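Local atomic coordinates of branched-chain amino acid aminotransferase (Thermoproteus uzoniensis, PDB entry 5CE8), a protein that transfers amino groups between branched-chain L-amino acids and 2-oxoglutarate with pyridoxal 5'-phosphate as cofactor, probably acting on leucine, isoleucine and valine. Residues A[38-46]-A[161-169]; A[76-85]-A[121-129]. All coordinates share one frame; numbering follows the deposited sequence.

Contact 1 of 2, residues A[38-46]-A[161-169]; sequences YGFGVFEGI and AKATGIYLN. With PLP (pyridoxal-5'-phosphate), chain D.
Phe-43 N donates to Lys-162 O over 2.9 Å and Thr-164 N to Gly-41 O over 3.1 Å; where the chains come closest, Gly-39 and Gly-165 have no side chains to hold the backbones apart, and their CA atoms lie 3.6 Å from each other. Lys-162 NZ is covalently bonded to PLP C4A (1.4 Å), consistent with the Schiff-base lysine of PLP-dependent aminotransferases. With CG anti to the backbone N (chi1 -157°) the lysine runs out extended across the Phe-43 ring at about a right angle, CG lying over one face 4.0 Å from the ring centroid, a CH-pi contact, and the chain bends only at chi4 to reach the cofactor. The Phe-43 ring in turn drives its edge into the face of Tyr-167, planes at 79° in a T-shaped pair, with CZ 3.7 Å above the centre of the tyrosine ring. The Phe-43 edge thus covers one face of that ring, while the phenol oxygen at its far end is the atom that hydrogen-bonds PLP O3; that separation is very short and the O3 position uncertain. Thr-164 CG2 packs 3.6 Å from Gly-41 C. Glu-44 crosses Lys-162, OE1 to CD, while its carboxylate is held by His-63 and Arg-66, both cofactor-binding residues. Behind the contact, helix 60-74 and strand 102-109 pack against Val-42 and Glu-44, strand 102-109 pairing with 41-50, and Tyr-38 of the second subunit stacks edge-to-face with Phe-43.

Contact 2 of 2, residues A[76-85]-A[121-129]; sequences LDVPYTAEEL and GLQASVAIA
Ala-124 is the small knob on which the loop 76-80 settles: its N donates to Asp-77 O over 2.8 Å (N-H...O 164°), and its methyl CB points into a hollow bordered by Leu-76 CD1 at 3.9 Å and Val-78 CG2. Pro-79 forms the neighbouring bump. Its CD rests 3.3 Å from Ala-124 O, and its CG lies against the aliphatic part of Gln-123, CG to CG 3.8 Å. A water joins the two backbones, accepting from Asp-77 N and donating to Leu-122 O. Here the loop between helices 60-74 and 82-95 lies along the start of strand 125-132 in the antiparallel sheet of this class-IV aminotransferase; Thr-81 and Glu-84 close a capping box where the second helix begins. Val-126 is the next ridge, its two methyls dividing the work. CG1, anti to the backbone N (chi1 179°), meets Leu-85 CD2 at 4.0 Å, the two side chains crossing at about a right angle. CG2 faces the notch formed by Val-78 CG1, at 4.0 Å, and Tyr-80 CD2; the Tyr-80 and Val-126 side chains run antiparallel, and the tyrosine ring also meets Trp-16 edge-to-face. Ile-128 CD1 approaches Leu-85 O at 4.1 Å.

In the fold
Contact 2 is nested within the chain loop that contact 1 closes, in the order 38-46, 76-85, 121-129, 161-169, and the two centres lie 14 Å apart. Both reach the same antiparallel sheet, contact 1 through strand 41-50 and contact 2 through strand 125-132, with strand 102-109 between them. They meet directly: Phe-40 CE2 lies 3.5 Å from Leu-76 CD1, and Val-42 CG2 lies 4.0 Å from Leu-76 CD2. The centre of buried contact 1 is about 11 Å, and that of partly exposed contact 2 about 19 Å, from the centre of the chain. The sheet and helix 60-74, with cofactor-binding His-63 and Arg-66, thus join cofactor-bearing contact 1 to the more peripheral contact 2.

Contact 1 of 2, residues A[38-46]-A[161-169]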
# COMPACT_ATOMS: atom_id res chain seq x y z
N TYR A 38 12.95 -17.16 -18.31
CA TYR A 38 12.89 -16.18 -17.18
C TYR A 38 12.58 -14.68 -17.53
O TYR A 38 12.72 -13.80 -16.66
CB TYR A 38 14.21 -16.22 -16.43
CG TYR A 38 14.64 -17.60 -16.03
CD1 TYR A 38 13.78 -18.51 -15.37
CD2 TYR A 38 15.94 -18.02 -16.27
CE1 TYR A 38 14.21 -19.79 -15.04
CE2 TYR A 38 16.36 -19.28 -15.98
CZ TYR A 38 15.55 -20.17 -15.35
OH TYR A 38 16.13 -21.40 -15.07
N GLY A 39 12.19 -14.41 -18.78
CA GLY A 39 11.86 -13.07 -19.32
C GLY A 39 12.97 -12.04 -19.15
O GLY A 39 12.71 -10.89 -18.90
N PHE A 40 14.20 -12.45 -19.38
CA PHE A 40 15.32 -11.59 -19.33
C PHE A 40 15.82 -11.20 -20.74
O PHE A 40 16.71 -11.90 -21.38
CB PHE A 40 16.43 -12.27 -18.58
CG PHE A 40 17.54 -11.33 -18.23
CD1 PHE A 40 17.37 -10.43 -17.20
CD2 PHE A 40 18.78 -11.39 -18.85
CE1 PHE A 40 18.42 -9.58 -16.82
CE2 PHE A 40 19.83 -10.47 -18.52
CZ PHE A 40 19.63 -9.55 -17.50
N GLY A 41 15.17 -10.15 -21.25
CA GLY A 41 15.39 -9.63 -22.58
C GLY A 41 14.96 -8.18 -22.58
O GLY A 41 14.32 -7.69 -21.59
N VAL A 42 15.31 -7.49 -23.64
CA VAL A 42 14.66 -6.22 -23.99
C VAL A 42 14.23 -6.23 -25.46
O VAL A 42 14.83 -6.96 -26.31
CB VAL A 42 15.54 -5.04 -23.68
CG1 VAL A 42 15.87 -5.07 -22.22
CG2 VAL A 42 16.82 -5.00 -24.45
N PHE A 43 13.31 -5.33 -25.80
CA PHE A 43 12.90 -5.21 -27.18
C PHE A 43 12.56 -3.75 -27.48
O PHE A 43 12.61 -2.87 -26.58
CB PHE A 43 11.73 -6.12 -27.53
CG PHE A 43 10.47 -5.85 -26.75
CD1 PHE A 43 10.33 -6.32 -25.44
CD2 PHE A 43 9.46 -5.12 -27.32
CE1 PHE A 43 9.16 -5.97 -24.72
CE2 PHE A 43 8.25 -4.87 -26.66
CZ PHE A 43 8.12 -5.28 -25.37
N GLU A 44 12.23 -3.53 -28.74
CA GLU A 44 11.75 -2.25 -29.29
C GLU A 44 10.67 -2.43 -30.34
O GLU A 44 10.41 -3.54 -30.84
CB GLU A 44 12.88 -1.47 -29.93
CG GLU A 44 13.65 -0.57 -28.97
CD GLU A 44 12.78 0.48 -28.30
OE1 GLU A 44 13.07 0.81 -27.14
OE2 GLU A 44 11.81 0.89 -28.95
N GLY A 45 10.07 -1.32 -30.73
CA GLY A 45 9.05 -1.34 -31.78
C GLY A 45 9.34 -0.09 -32.57
O GLY A 45 9.54 0.97 -31.97
N ILE A 46 9.55 -0.26 -33.87
CA ILE A 46 9.90 0.87 -34.71
C ILE A 46 9.10 0.76 -35.96
O ILE A 46 9.02 -0.33 -36.53
CB ILE A 46 11.36 0.92 -35.09
CG1 ILE A 46 12.24 0.82 -33.83
CG2 ILE A 46 11.64 2.19 -35.92
CD1 ILE A 46 13.78 0.63 -34.08
N ALA A 161 12.09 0.11 -18.38
CA ALA A 161 12.80 -0.63 -19.40
C ALA A 161 11.77 -1.37 -20.21
O ALA A 161 10.86 -1.95 -19.63
CB ALA A 161 13.70 -1.58 -18.76
N LYS A 162 11.99 -1.47 -21.53
CA LYS A 162 11.12 -2.22 -22.44
C LYS A 162 11.58 -3.65 -22.39
O LYS A 162 12.25 -4.21 -23.30
CB LYS A 162 11.15 -1.57 -23.80
CG LYS A 162 9.89 -1.91 -24.61
CD LYS A 162 9.74 -0.91 -25.81
CE LYS A 162 8.53 -1.19 -26.63
NZ LYS A 162 7.32 -0.80 -25.84
N ALA A 163 11.26 -4.27 -21.30
CA ALA A 163 11.83 -5.57 -20.98
C ALA A 163 10.83 -6.69 -21.04
O ALA A 163 9.76 -6.58 -20.50
CB ALA A 163 12.53 -5.51 -19.62
N THR A 164 11.25 -7.82 -21.58
CA THR A 164 10.37 -8.91 -22.10
C THR A 164 9.46 -9.48 -21.06
O THR A 164 8.20 -9.40 -21.20
CB THR A 164 11.24 -10.01 -22.80
OG1 THR A 164 12.22 -10.42 -21.89
CG2 THR A 164 12.01 -9.46 -24.09
N GLY A 165 10.07 -9.83 -19.93
CA GLY A 165 9.39 -10.47 -18.83
C GLY A 165 8.25 -9.67 -18.23
O GLY A 165 7.25 -10.22 -17.93
N ILE A 166 8.37 -8.34 -18.23
CA ILE A 166 7.25 -7.39 -17.79
C ILE A 166 5.95 -7.60 -18.55
O ILE A 166 4.89 -7.38 -17.97
CB ILE A 166 7.60 -5.91 -18.00
CG1 ILE A 166 8.84 -5.56 -17.22
CG2 ILE A 166 6.50 -4.92 -17.63
CD1 ILE A 166 9.38 -4.26 -17.61
N TYR A 167 6.00 -7.97 -19.83
CA TYR A 167 4.77 -7.99 -20.71
C TYR A 167 3.71 -9.16 -20.45
O TYR A 167 2.62 -9.18 -21.06
CB TYR A 167 5.16 -7.74 -22.20
CG TYR A 167 5.61 -6.34 -22.32
CD1 TYR A 167 6.82 -6.01 -21.84
CD2 TYR A 167 4.78 -5.33 -22.77
CE1 TYR A 167 7.20 -4.74 -21.69
CE2 TYR A 167 5.23 -3.98 -22.73
CZ TYR A 167 6.47 -3.73 -22.16
OH TYR A 167 7.08 -2.50 -22.05
N LEU A 168 4.03 -10.09 -19.55
CA LEU A 168 3.06 -11.01 -19.04
C LEU A 168 1.87 -10.28 -18.35
O LEU A 168 0.65 -10.57 -18.60
CB LEU A 168 3.75 -12.06 -18.13
CG LEU A 168 2.75 -12.99 -17.33
CD1 LEU A 168 2.09 -13.89 -18.35
CD2 LEU A 168 3.28 -13.97 -16.32
N ASN A 169 2.23 -9.26 -17.62
CA ASN A 169 1.24 -8.28 -17.05
C ASN A 169 0.38 -7.56 -18.12
O ASN A 169 -0.92 -7.50 -18.02
CB ASN A 169 2.06 -7.32 -16.16
CG ASN A 169 1.25 -6.15 -15.59
OD1 ASN A 169 1.46 -4.97 -15.93
ND2 ASN A 169 0.47 -6.46 -14.63
N1 PLP D . 3.63 1.59 -23.11
C2 PLP D . 4.28 0.44 -22.89
C2A PLP D . 3.97 -0.40 -21.69
C3 PLP D . 5.22 -0.08 -23.87
O3 PLP D . 5.81 -1.32 -23.67
C4 PLP D . 5.49 0.74 -25.09
C4A PLP D . 6.47 0.32 -26.16
C5 PLP D . 4.73 2.02 -25.19
C6 PLP D . 3.82 2.35 -24.14
C5A PLP D . 4.79 2.96 -26.36
O4P PLP D . 6.08 3.38 -26.63
P PLP D . 6.42 3.90 -28.08
O1P PLP D . 6.09 2.79 -29.13
O2P PLP D . 5.75 5.20 -28.22
O3P PLP D . 7.91 4.06 -28.18

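Contact 2 of 2, residues A[76-85]-A[121-129]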
# COMPACT_ATOMS: atom_id res chain seq x y z
N LEU A 76 21.51 -6.32 -18.86
CA LEU A 76 21.76 -7.14 -20.05
C LEU A 76 22.90 -6.49 -20.88
O LEU A 76 22.94 -5.27 -21.00
CB LEU A 76 20.45 -7.14 -20.82
CG LEU A 76 20.48 -7.92 -22.09
CD1 LEU A 76 20.75 -9.39 -21.77
CD2 LEU A 76 19.22 -7.72 -22.82
N ASP A 77 23.90 -7.25 -21.36
CA ASP A 77 25.08 -6.65 -21.95
C ASP A 77 24.85 -6.74 -23.47
O ASP A 77 24.90 -7.83 -24.06
CB ASP A 77 26.35 -7.39 -21.46
CG ASP A 77 27.63 -7.01 -22.22
OD1 ASP A 77 27.74 -5.94 -22.83
OD2 ASP A 77 28.55 -7.85 -22.21
N VAL A 78 24.57 -5.60 -24.08
CA VAL A 78 24.31 -5.54 -25.53
C VAL A 78 25.59 -5.09 -26.24
O VAL A 78 25.99 -3.96 -26.11
CB VAL A 78 23.12 -4.64 -25.83
CG1 VAL A 78 22.91 -4.51 -27.34
CG2 VAL A 78 21.87 -5.22 -25.19
N PRO A 79 26.24 -5.98 -27.01
CA PRO A 79 27.54 -5.58 -27.54
C PRO A 79 27.49 -4.77 -28.82
O PRO A 79 28.34 -4.93 -29.67
CB PRO A 79 28.22 -6.94 -27.77
CG PRO A 79 27.10 -7.87 -28.09
CD PRO A 79 25.94 -7.40 -27.28
N TYR A 80 26.51 -3.93 -28.99
CA TYR A 80 26.37 -3.10 -30.18
C TYR A 80 26.02 -1.70 -29.80
O TYR A 80 25.27 -1.47 -28.84
CB TYR A 80 25.24 -3.61 -31.03
CG TYR A 80 25.50 -4.95 -31.65
CD1 TYR A 80 26.36 -5.06 -32.76
CD2 TYR A 80 24.92 -6.11 -31.13
CE1 TYR A 80 26.58 -6.31 -33.35
CE2 TYR A 80 25.15 -7.34 -31.70
CZ TYR A 80 25.97 -7.45 -32.81
OH TYR A 80 26.22 -8.69 -33.38
N THR A 81 26.44 -0.74 -30.60
CA THR A 81 26.02 0.64 -30.31
C THR A 81 24.68 0.92 -31.00
O THR A 81 24.17 0.17 -31.86
CB THR A 81 27.07 1.60 -30.80
OG1 THR A 81 27.14 1.41 -32.22
CG2 THR A 81 28.38 1.31 -30.16
N ALA A 82 24.13 2.04 -30.63
CA ALA A 82 22.90 2.55 -31.22
C ALA A 82 23.06 2.68 -32.72
O ALA A 82 22.15 2.37 -33.49
CB ALA A 82 22.63 3.92 -30.64
N GLU A 83 24.23 3.15 -33.10
CA GLU A 83 24.56 3.49 -34.46
C GLU A 83 24.63 2.22 -35.27
O GLU A 83 23.96 2.12 -36.28
CB GLU A 83 25.89 4.31 -34.46
CG GLU A 83 26.79 4.18 -35.69
CD GLU A 83 27.04 5.51 -36.34
OE1 GLU A 83 28.18 6.01 -36.25
OE2 GLU A 83 26.05 6.02 -36.90
N GLU A 84 25.37 1.22 -34.78
CA GLU A 84 25.37 -0.09 -35.36
C GLU A 84 23.96 -0.70 -35.59
O GLU A 84 23.62 -1.33 -36.67
CB GLU A 84 26.21 -1.01 -34.47
CG GLU A 84 27.71 -0.79 -34.72
CD GLU A 84 28.63 -1.55 -33.77
OE1 GLU A 84 29.77 -1.84 -34.16
OE2 GLU A 84 28.25 -1.86 -32.64
N LEU A 85 23.17 -0.62 -34.53
CA LEU A 85 21.83 -1.22 -34.64
C LEU A 85 21.02 -0.46 -35.61
O LEU A 85 20.25 -1.07 -36.40
CB LEU A 85 21.16 -1.28 -33.25
CG LEU A 85 21.92 -2.19 -32.30
CD1 LEU A 85 21.41 -1.93 -30.89
CD2 LEU A 85 21.85 -3.65 -32.70
N GLY A 121 27.39 -11.20 -16.66
CA GLY A 121 28.51 -11.36 -17.55
C GLY A 121 28.24 -12.07 -18.88
O GLY A 121 29.13 -12.18 -19.66
N LEU A 122 27.01 -12.53 -19.11
CA LEU A 122 26.61 -13.12 -20.37
C LEU A 122 26.46 -12.03 -21.38
O LEU A 122 26.28 -10.86 -21.05
CB LEU A 122 25.28 -13.89 -20.26
CG LEU A 122 25.29 -15.06 -19.33
CD1 LEU A 122 23.88 -15.53 -19.02
CD2 LEU A 122 26.15 -16.17 -19.94
N GLN A 123 26.54 -12.40 -22.64
CA GLN A 123 26.56 -11.36 -23.64
C GLN A 123 25.30 -11.54 -24.50
O GLN A 123 24.98 -12.60 -24.88
CB GLN A 123 27.86 -11.44 -24.35
CG GLN A 123 27.91 -10.56 -25.56
CD GLN A 123 29.29 -10.03 -25.78
OE1 GLN A 123 29.82 -9.35 -24.91
NE2 GLN A 123 29.87 -10.30 -26.96
N ALA A 124 24.51 -10.51 -24.71
CA ALA A 124 23.27 -10.68 -25.50
C ALA A 124 23.50 -10.88 -26.97
O ALA A 124 24.50 -10.37 -27.50
CB ALA A 124 22.40 -9.42 -25.35
N SER A 125 22.52 -11.51 -27.63
CA SER A 125 22.37 -11.44 -29.08
C SER A 125 21.29 -10.40 -29.42
O SER A 125 20.43 -10.11 -28.59
CB SER A 125 21.97 -12.78 -29.66
OG SER A 125 23.01 -13.73 -29.60
N VAL A 126 21.35 -9.84 -30.62
CA VAL A 126 20.31 -8.98 -31.12
C VAL A 126 19.77 -9.53 -32.44
O VAL A 126 20.49 -9.93 -33.30
CB VAL A 126 20.70 -7.53 -31.24
CG1 VAL A 126 19.51 -6.72 -31.81
CG2 VAL A 126 21.11 -6.96 -29.89
N ALA A 127 18.47 -9.69 -32.52
CA ALA A 127 17.81 -10.01 -33.81
C ALA A 127 16.88 -8.88 -34.13
O ALA A 127 16.23 -8.25 -33.19
CB ALA A 127 17.05 -11.31 -33.71
N ILE A 128 16.78 -8.60 -35.42
CA ILE A 128 15.98 -7.50 -35.94
C ILE A 128 15.27 -7.96 -37.16
O ILE A 128 15.86 -8.30 -38.20
CB ILE A 128 16.74 -6.27 -36.39
CG1 ILE A 128 17.43 -5.58 -35.27
CG2 ILE A 128 15.81 -5.27 -37.11
CD1 ILE A 128 18.63 -4.76 -35.71
N ALA A 129 13.97 -7.94 -37.00
CA ALA A 129 13.00 -8.30 -38.03
C ALA A 129 12.18 -7.10 -38.41
O ALA A 129 11.78 -6.27 -37.52
CB ALA A 129 12.08 -9.35 -37.51
O HOH W 1 23.86 -10.00 -20.74